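Local coordinates for putative transcriptional regulator, sugar-binding family (Arthrobacter aurescens, PDB 3NZE), which probably acts as a DNA-binding transcriptional regulator of the SorC family and may bind a carbohydrate, at residues L147-G159 and P215-V229. Residues are numbered along the deposited sequence; the frame is centred on the assembly and turned at random.
Sequences LQARMSIAIFGVG and PSHEQLRQVRRRICV
A154 and F156 pair with the neighbouring strand as parallel strands do. A154 N donates to R225 O (2.9 Å) and A154 O accepts from I227 N; F156 repeats this with I227 O and V229 N. Past the last direct bond a water takes over, accepting from V158 N and donating to V229 O. Between helices 139-149 and 217-221 another joins Q148 OE1 to Q219 NE2, while Q148 NE2 turns to Q87 O.

Apolar contacts cover the face bearing A154 and F156. With CG held between backbone N and carbonyl carbon (chi1 52°), one face of the F156 ring looks onto I227 O, 3.9 Å off its plane toward the rim; CE1 meets C228 CB at 3.6 Å, R226 CB sits at the ring edge, and C228 SG approaches obliquely. With an alanine here, R226 CB and C228 CB would probably lose the ring they pack against, opening a gap beside them. Beside helix 217-221, selenomethionine M151 presses CG tightly on V223 CG2 (3.5 Å), and L220 CD2 reaches A154 CB.

On the opposite face, I155 and I227 touch I50 of helix 35-50, and the parallel core of the mixed sheet is consistent with a Rossmann-like alpha/beta domain.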
ATOM      1  N   LEU A 147     -11.849  -3.054 -13.513  1.00 26.54           N
ATOM      2  CA  LEU A 147     -11.990  -3.896 -12.327  1.00 24.00           C
ATOM      3  C   LEU A 147     -11.531  -3.141 -11.093  1.00 21.81           C
ATOM      4  O   LEU A 147     -12.171  -3.194 -10.047  1.00 23.16           O
ATOM      5  CB  LEU A 147     -11.165  -5.181 -12.460  1.00 29.46           C
ATOM      6  CG  LEU A 147     -11.895  -6.424 -12.948  1.00 34.86           C
ATOM      7  CD1 LEU A 147     -10.936  -7.623 -12.960  1.00 31.40           C
ATOM      8  CD2 LEU A 147     -13.098  -6.708 -12.065  1.00 31.57           C
ATOM      9  N   GLN A 148     -10.401  -2.450 -11.219  1.00 24.73           N
ATOM     10  CA  GLN A 148      -9.874  -1.664 -10.114  1.00 23.26           C
ATOM     11  C   GLN A 148     -10.909  -0.647  -9.655  1.00 19.57           C
ATOM     12  O   GLN A 148     -11.056  -0.416  -8.459  1.00 21.56           O
ATOM     13  CB  GLN A 148      -8.587  -0.948 -10.520  1.00 19.74           C
ATOM     14  CG  GLN A 148      -7.381  -1.875 -10.665  1.00 22.59           C
ATOM     15  CD  GLN A 148      -6.168  -1.163 -11.238  1.00 22.43           C
ATOM     16  OE1 GLN A 148      -6.235   0.013 -11.566  1.00 25.23           O
ATOM     17  NE2 GLN A 148      -5.049  -1.886 -11.368  1.00 24.11           N
ATOM     18  N   ALA A 149     -11.620  -0.048 -10.607  1.00 21.89           N
ATOM     19  CA  ALA A 149     -12.580   1.013 -10.303  1.00 25.45           C
ATOM     20  C   ALA A 149     -13.749   0.492  -9.470  1.00 26.89           C
ATOM     21  O   ALA A 149     -14.410   1.256  -8.759  1.00 29.22           O
ATOM     22  CB  ALA A 149     -13.083   1.668 -11.599  1.00 25.41           C
ATOM     23  N   ARG A 150     -13.992  -0.811  -9.556  1.00 24.97           N
ATOM     24  CA  ARG A 150     -15.091  -1.441  -8.835  1.00 25.16           C
ATOM     25  C   ARG A 150     -14.672  -2.066  -7.503  1.00 26.77           C
ATOM     26  O   ARG A 150     -15.469  -2.757  -6.874  1.00 23.38           O
ATOM     27  CB  ARG A 150     -15.737  -2.531  -9.693  1.00 25.02           C
ATOM     28  CG  ARG A 150     -16.424  -2.045 -10.967  1.00 30.02           C
ATOM     29  CD  ARG A 150     -16.662  -3.226 -11.929  1.00 32.70           C
ATOM     30  NE  ARG A 150     -17.482  -4.261 -11.306  1.00 37.55           N
ATOM     31  CZ  ARG A 150     -17.526  -5.533 -11.690  1.00 39.81           C
ATOM     32  NH1 ARG A 150     -16.789  -5.954 -12.707  1.00 37.81           N
ATOM     33  NH2 ARG A 150     -18.306  -6.393 -11.043  1.00 42.59           N
HETATM   34  N   MSE A 151     -13.431  -1.861  -7.068  1.00 22.99           N
HETATM   35  CA  MSE A 151     -12.984  -2.568  -5.864  1.00 17.71           C
HETATM   36  C   MSE A 151     -13.789  -2.227  -4.600  1.00 18.87           C
HETATM   37  O   MSE A 151     -14.200  -1.084  -4.396  1.00 25.75           O
HETATM   38  CB  MSE A 151     -11.490  -2.380  -5.603  1.00 18.99           C
HETATM   39  CG  MSE A 151     -11.099  -0.990  -5.199  1.00 21.02           C
HETATM   40 SE   MSE A 151      -9.165  -0.917  -4.954  0.74 22.87          SE
HETATM   41  CE  MSE A 151      -8.800   0.550  -6.187  1.00 21.51           C
ATOM     42  N   SER A 152     -13.995  -3.244  -3.775  1.00 17.60           N
ATOM     43  CA  SER A 152     -14.743  -3.110  -2.523  1.00 28.49           C
ATOM     44  C   SER A 152     -13.795  -2.702  -1.399  1.00 22.07           C
ATOM     45  O   SER A 152     -14.144  -1.887  -0.533  1.00 20.12           O
ATOM     46  CB  SER A 152     -15.409  -4.441  -2.153  1.00 28.52           C
ATOM     47  OG  SER A 152     -15.833  -5.175  -3.293  1.00 32.10           O
ATOM     48  N   ILE A 153     -12.608  -3.300  -1.404  1.00 17.93           N
ATOM     49  CA  ILE A 153     -11.577  -2.964  -0.426  0.71 15.67           C
ATOM     50  C   ILE A 153     -10.217  -2.819  -1.108  1.00 20.70           C
ATOM     51  O   ILE A 153      -9.982  -3.364  -2.197  1.00 19.25           O
ATOM     52  CB  ILE A 153     -11.492  -3.977   0.765  0.71 21.64           C
ATOM     53  CG1 ILE A 153     -10.791  -5.273   0.363  0.71 20.59           C
ATOM     54  CG2 ILE A 153     -12.879  -4.248   1.364  0.71 24.86           C
ATOM     55  CD1 ILE A 153     -10.661  -6.273   1.524  0.71 22.71           C
ATOM     56  N   ALA A 154      -9.338  -2.031  -0.495  1.00 16.51           N
ATOM     57  CA  ALA A 154      -7.982  -1.830  -1.017  1.00 17.04           C
ATOM     58  C   ALA A 154      -7.022  -2.143   0.111  1.00 17.94           C
ATOM     59  O   ALA A 154      -7.275  -1.772   1.247  1.00 17.40           O
ATOM     60  CB  ALA A 154      -7.783  -0.390  -1.480  1.00 15.75           C
ATOM     61  N   ILE A 155      -5.926  -2.830  -0.195  1.00 15.02           N
ATOM     62  CA  ILE A 155      -4.940  -3.160   0.829  1.00 12.35           C
ATOM     63  C   ILE A 155      -3.587  -2.723   0.338  1.00 14.99           C
ATOM     64  O   ILE A 155      -3.198  -3.069  -0.777  1.00 15.82           O
ATOM     65  CB  ILE A 155      -4.882  -4.677   1.102  1.00 18.81           C
ATOM     66  CG1 ILE A 155      -6.289  -5.237   1.324  1.00 18.29           C
ATOM     67  CG2 ILE A 155      -3.988  -4.962   2.314  1.00 16.48           C
ATOM     68  CD1 ILE A 155      -6.359  -6.764   1.377  1.00 17.85           C
ATOM     69  N   PHE A 156      -2.860  -1.979   1.163  1.00 16.07           N
ATOM     70  CA  PHE A 156      -1.609  -1.379   0.710  1.00 15.88           C
ATOM     71  C   PHE A 156      -0.662  -1.012   1.835  1.00 16.65           C
ATOM     72  O   PHE A 156      -1.082  -0.735   2.961  1.00 17.09           O
ATOM     73  CB  PHE A 156      -1.870  -0.127  -0.136  1.00 16.21           C
ATOM     74  CG  PHE A 156      -2.784   0.888   0.522  1.00 13.54           C
ATOM     75  CD1 PHE A 156      -2.277   1.861   1.376  1.00 13.02           C
ATOM     76  CD2 PHE A 156      -4.143   0.864   0.266  1.00 15.46           C
ATOM     77  CE1 PHE A 156      -3.120   2.803   1.967  1.00 16.57           C
ATOM     78  CE2 PHE A 156      -4.998   1.807   0.850  1.00 16.84           C
ATOM     79  CZ  PHE A 156      -4.481   2.777   1.699  1.00 18.56           C
ATOM     80  N   GLY A 157       0.625  -0.977   1.502  1.00 13.98           N
ATOM     81  CA  GLY A 157       1.624  -0.382   2.366  1.00 15.53           C
ATOM     82  C   GLY A 157       1.890   1.055   1.929  1.00 16.01           C
ATOM     83  O   GLY A 157       1.164   1.618   1.108  1.00 19.16           O
ATOM     84  N   VAL A 158       2.935   1.656   2.486  1.00 15.73           N
ATOM     85  CA  VAL A 158       3.254   3.049   2.188  1.00 19.00           C
ATOM     86  C   VAL A 158       4.745   3.188   1.915  1.00 21.08           C
ATOM     87  O   VAL A 158       5.571   2.729   2.712  1.00 23.85           O
ATOM     88  CB  VAL A 158       2.886   3.972   3.371  1.00 20.81           C
ATOM     89  CG1 VAL A 158       3.197   5.433   3.041  1.00 24.84           C
ATOM     90  CG2 VAL A 158       1.409   3.829   3.720  1.00 20.56           C
ATOM     91  N   GLY A 159       5.086   3.810   0.789  1.00 18.86           N
ATOM     92  CA  GLY A 159       6.466   4.158   0.510  1.00 21.55           C
ATOM     93  C   GLY A 159       6.791   5.462   1.208  1.00 21.80           C
ATOM     94  O   GLY A 159       5.900   6.276   1.462  1.00 22.79           O
ATOM     95  N   PRO A 215      -3.793   3.410  -8.988  1.00 21.94           N
ATOM     96  CA  PRO A 215      -5.058   4.161  -8.942  1.00 23.90           C
ATOM     97  C   PRO A 215      -4.854   5.555  -8.365  1.00 24.40           C
ATOM     98  O   PRO A 215      -3.973   5.753  -7.524  1.00 21.66           O
ATOM     99  CB  PRO A 215      -5.924   3.345  -7.966  1.00 24.50           C
ATOM    100  CG  PRO A 215      -5.221   2.031  -7.802  1.00 32.80           C
ATOM    101  CD  PRO A 215      -3.773   2.309  -8.014  1.00 23.44           C
ATOM    102  N   SER A 216      -5.673   6.511  -8.785  1.00 23.71           N
ATOM    103  CA  SER A 216      -5.568   7.857  -8.230  1.00 23.18           C
ATOM    104  C   SER A 216      -5.988   7.830  -6.781  1.00 21.50           C
ATOM    105  O   SER A 216      -6.729   6.946  -6.344  1.00 23.30           O
ATOM    106  CB  SER A 216      -6.444   8.857  -8.984  1.00 23.69           C
ATOM    107  OG  SER A 216      -7.819   8.587  -8.763  1.00 30.09           O
ATOM    108  N   HIS A 217      -5.520   8.816  -6.031  1.00 24.81           N
ATOM    109  CA  HIS A 217      -5.934   8.941  -4.644  1.00 27.76           C
ATOM    110  C   HIS A 217      -7.435   9.221  -4.552  1.00 26.68           C
ATOM    111  O   HIS A 217      -8.101   8.712  -3.655  1.00 29.27           O
ATOM    112  CB  HIS A 217      -5.077   9.981  -3.921  1.00 23.19           C
ATOM    113  CG  HIS A 217      -3.630   9.591  -3.843  1.00 20.90           C
ATOM    114  ND1 HIS A 217      -2.624  10.484  -3.546  1.00 30.27           N
ATOM    115  CD2 HIS A 217      -3.024   8.395  -4.039  1.00 20.64           C
ATOM    116  CE1 HIS A 217      -1.460   9.856  -3.555  1.00 23.63           C
ATOM    117  NE2 HIS A 217      -1.675   8.586  -3.853  1.00 24.88           N
ATOM    118  N   GLU A 218      -7.971   9.986  -5.505  1.00 25.89           N
ATOM    119  CA  GLU A 218      -9.412  10.213  -5.566  1.00 25.88           C
ATOM    120  C   GLU A 218     -10.192   8.900  -5.666  1.00 29.68           C
ATOM    121  O   GLU A 218     -11.187   8.699  -4.971  1.00 28.57           O
ATOM    122  CB  GLU A 218      -9.792  11.155  -6.720  1.00 32.00           C
ATOM    123  CG  GLU A 218     -11.291  11.442  -6.783  1.00 40.98           C
ATOM    124  CD  GLU A 218     -11.696  12.276  -7.989  1.00 60.05           C
ATOM    125  OE1 GLU A 218     -10.811  12.652  -8.790  1.00 67.91           O
ATOM    126  OE2 GLU A 218     -12.908  12.551  -8.138  1.00 64.58           O
ATOM    127  N   GLN A 219      -9.734   7.997  -6.524  1.00 26.32           N
ATOM    128  CA  GLN A 219     -10.365   6.688  -6.621  1.00 25.60           C
ATOM    129  C   GLN A 219     -10.264   5.895  -5.319  1.00 25.60           C
ATOM    130  O   GLN A 219     -11.244   5.297  -4.878  1.00 25.35           O
ATOM    131  CB  GLN A 219      -9.776   5.889  -7.783  1.00 29.26           C
ATOM    132  CG  GLN A 219     -10.448   4.543  -7.971  1.00 29.83           C
ATOM    133  CD  GLN A 219      -9.940   3.811  -9.201  1.00 39.99           C
ATOM    134  OE1 GLN A 219     -10.257   4.181 -10.334  1.00 45.44           O
ATOM    135  NE2 GLN A 219      -9.148   2.769  -8.982  1.00 40.77           N
ATOM    136  N   LEU A 220      -9.084   5.882  -4.698  1.00 23.52           N
ATOM    137  CA  LEU A 220      -8.926   5.199  -3.420  1.00 27.58           C
ATOM    138  C   LEU A 220      -9.897   5.717  -2.377  1.00 27.33           C
ATOM    139  O   LEU A 220     -10.486   4.946  -1.620  1.00 24.87           O
ATOM    140  CB  LEU A 220      -7.513   5.371  -2.872  1.00 33.79           C
ATOM    141  CG  LEU A 220      -6.427   4.452  -3.395  1.00 33.29           C
ATOM    142  CD1 LEU A 220      -5.194   4.643  -2.534  1.00 27.46           C
ATOM    143  CD2 LEU A 220      -6.892   3.000  -3.367  1.00 37.84           C
ATOM    144  N   ARG A 221     -10.056   7.033  -2.316  1.00 24.28           N
ATOM    145  CA  ARG A 221     -10.896   7.605  -1.279  1.00 23.89           C
ATOM    146  C   ARG A 221     -12.364   7.202  -1.414  1.00 21.69           C
ATOM    147  O   ARG A 221     -13.136   7.392  -0.486  1.00 26.26           O
ATOM    148  CB  ARG A 221     -10.743   9.132  -1.228  1.00 27.02           C
ATOM    149  CG  ARG A 221      -9.451   9.600  -0.556  1.00 30.39           C
ATOM    150  CD  ARG A 221      -9.437  11.123  -0.348  1.00 27.69           C
ATOM    151  NE  ARG A 221      -9.257  11.856  -1.596  1.00 29.81           N
ATOM    152  CZ  ARG A 221      -8.084  12.268  -2.071  1.00 28.07           C
ATOM    153  NH1 ARG A 221      -6.963  12.035  -1.400  1.00 25.20           N
ATOM    154  NH2 ARG A 221      -8.032  12.923  -3.226  1.00 29.30           N
ATOM    155  N   GLN A 222     -12.744   6.644  -2.563  1.00 25.06           N
ATOM    156  CA  GLN A 222     -14.131   6.219  -2.755  1.00 25.70           C
ATOM    157  C   GLN A 222     -14.318   4.737  -2.446  1.00 28.49           C
ATOM    158  O   GLN A 222     -15.443   4.232  -2.469  1.00 28.13           O
ATOM    159  CB  GLN A 222     -14.617   6.502  -4.185  1.00 34.72           C
ATOM    160  CG  GLN A 222     -14.118   7.808  -4.797  1.00 43.81           C
ATOM    161  CD  GLN A 222     -14.377   9.015  -3.916  1.00 46.76           C
ATOM    162  OE1 GLN A 222     -15.416   9.109  -3.258  1.00 51.69           O
ATOM    163  NE2 GLN A 222     -13.431   9.952  -3.901  1.00 37.71           N
ATOM    164  N   VAL A 223     -13.214   4.035  -2.192  1.00 22.10           N
ATOM    165  CA  VAL A 223     -13.290   2.619  -1.882  1.00 19.37           C
ATOM    166  C   VAL A 223     -13.776   2.483  -0.437  1.00 19.47           C
ATOM    167  O   VAL A 223     -13.412   3.280   0.432  1.00 23.98           O
ATOM    168  CB  VAL A 223     -11.933   1.935  -2.080  1.00 17.68           C
ATOM    169  CG1 VAL A 223     -11.991   0.467  -1.638  1.00 20.42           C
ATOM    170  CG2 VAL A 223     -11.511   2.031  -3.530  1.00 19.97           C
ATOM    171  N   ARG A 224     -14.609   1.481  -0.183  1.00 20.55           N
ATOM    172  CA  ARG A 224     -15.265   1.378   1.121  1.00 26.98           C
ATOM    173  C   ARG A 224     -14.322   1.204   2.317  1.00 22.17           C
ATOM    174  O   ARG A 224     -14.406   1.949   3.294  1.00 21.88           O
ATOM    175  CB  ARG A 224     -16.312   0.274   1.121  1.00 24.29           C
ATOM    176  CG  ARG A 224     -17.317   0.481   2.230  1.00 27.68           C
ATOM    177  CD  ARG A 224     -18.278  -0.667   2.340  1.00 33.84           C
ATOM    178  NE  ARG A 224     -17.680  -1.775   3.059  1.00 36.04           N
ATOM    179  CZ  ARG A 224     -17.282  -2.894   2.475  1.00 28.22           C
ATOM    180  NH1 ARG A 224     -16.747  -3.869   3.196  1.00 24.19           N
ATOM    181  NH2 ARG A 224     -17.437  -3.034   1.170  1.00 27.80           N
ATOM    182  N   ARG A 225     -13.449   0.210   2.248  1.00 16.37           N
ATOM    183  CA  ARG A 225     -12.439   0.005   3.273  1.00 15.44           C
ATOM    184  C   ARG A 225     -11.053   0.037   2.629  1.00 16.40           C
ATOM    185  O   ARG A 225     -10.813  -0.612   1.607  1.00 18.45           O
ATOM    186  CB  ARG A 225     -12.648  -1.334   3.999  1.00 22.36           C
ATOM    187  CG  ARG A 225     -13.994  -1.480   4.739  1.00 24.40           C
ATOM    188  CD  ARG A 225     -14.125  -0.524   5.930  1.00 19.12           C
ATOM    189  NE  ARG A 225     -13.395  -0.952   7.127  1.00 20.63           N
ATOM    190  CZ  ARG A 225     -13.895  -1.730   8.092  1.00 22.40           C
ATOM    191  NH1 ARG A 225     -15.138  -2.194   8.010  1.00 24.73           N
ATOM    192  NH2 ARG A 225     -13.151  -2.045   9.147  1.00 20.64           N
ATOM    193  N   ARG A 226     -10.146   0.791   3.244  1.00 14.65           N
ATOM    194  CA  ARG A 226      -8.773   0.901   2.770  1.00 12.46           C
ATOM    195  C   ARG A 226      -7.844   0.523   3.915  1.00 17.83           C
ATOM    196  O   ARG A 226      -7.750   1.236   4.916  1.00 18.00           O
ATOM    197  CB  ARG A 226      -8.465   2.322   2.288  1.00 12.53           C
ATOM    198  CG  ARG A 226      -9.119   2.675   0.958  1.00 16.32           C
ATOM    199  CD  ARG A 226     -10.354   3.509   1.148  1.00 19.01           C
ATOM    200  NE  ARG A 226     -10.057   4.777   1.816  1.00 20.09           N
ATOM    201  CZ  ARG A 226     -10.983   5.646   2.190  1.00 19.64           C
ATOM    202  NH1 ARG A 226     -10.630   6.769   2.810  1.00 19.94           N
ATOM    203  NH2 ARG A 226     -12.261   5.392   1.953  1.00 18.45           N
ATOM    204  N   ILE A 227      -7.172  -0.610   3.769  1.00 15.94           N
ATOM    205  CA  ILE A 227      -6.370  -1.164   4.858  1.00 15.69           C
ATOM    206  C   ILE A 227      -4.922  -0.834   4.575  1.00 17.76           C
ATOM    207  O   ILE A 227      -4.355  -1.285   3.578  1.00 16.13           O
ATOM    208  CB  ILE A 227      -6.523  -2.697   4.996  1.00 16.71           C
ATOM    209  CG1 ILE A 227      -7.964  -3.081   5.345  1.00 24.54           C
ATOM    210  CG2 ILE A 227      -5.638  -3.233   6.102  1.00 18.08           C
ATOM    211  CD1 ILE A 227      -8.910  -3.084   4.189  1.00 31.16           C
ATOM    212  N   CYS A 228      -4.346  -0.031   5.458  1.00 14.96           N
ATOM    213  CA  CYS A 228      -3.002   0.495   5.295  1.00 13.37           C
ATOM    214  C   CYS A 228      -2.084  -0.168   6.311  1.00 14.05           C
ATOM    215  O   CYS A 228      -2.361  -0.153   7.517  1.00 15.17           O
ATOM    216  CB  CYS A 228      -3.040   2.011   5.517  1.00 13.54           C
ATOM    217  SG  CYS A 228      -1.437   2.811   5.381  1.00 19.34           S
ATOM    218  N   VAL A 229      -0.985  -0.752   5.836  1.00 12.19           N
ATOM    219  CA  VAL A 229      -0.111  -1.524   6.716  1.00 13.27           C
ATOM    220  C   VAL A 229       1.276  -0.924   6.677  1.00 18.74           C
ATOM    221  O   VAL A 229       1.862  -0.805   5.612  1.00 18.38           O
ATOM    222  CB  VAL A 229      -0.004  -2.995   6.285  1.00 15.76           C
ATOM    223  CG1 VAL A 229       0.862  -3.757   7.280  1.00 14.72           C
ATOM    224  CG2 VAL A 229      -1.399  -3.628   6.155  1.00 19.06           C
TER
HETATM  225  O   HOH W   1      -7.824   2.434 -11.429  1.00 29.24           O
HETATM  226  O   HOH W   2     -15.985   0.103  -2.394  1.00 33.76           O
HETATM  227  O   HOH W   3       4.183  -0.169   4.349  1.00 17.96           O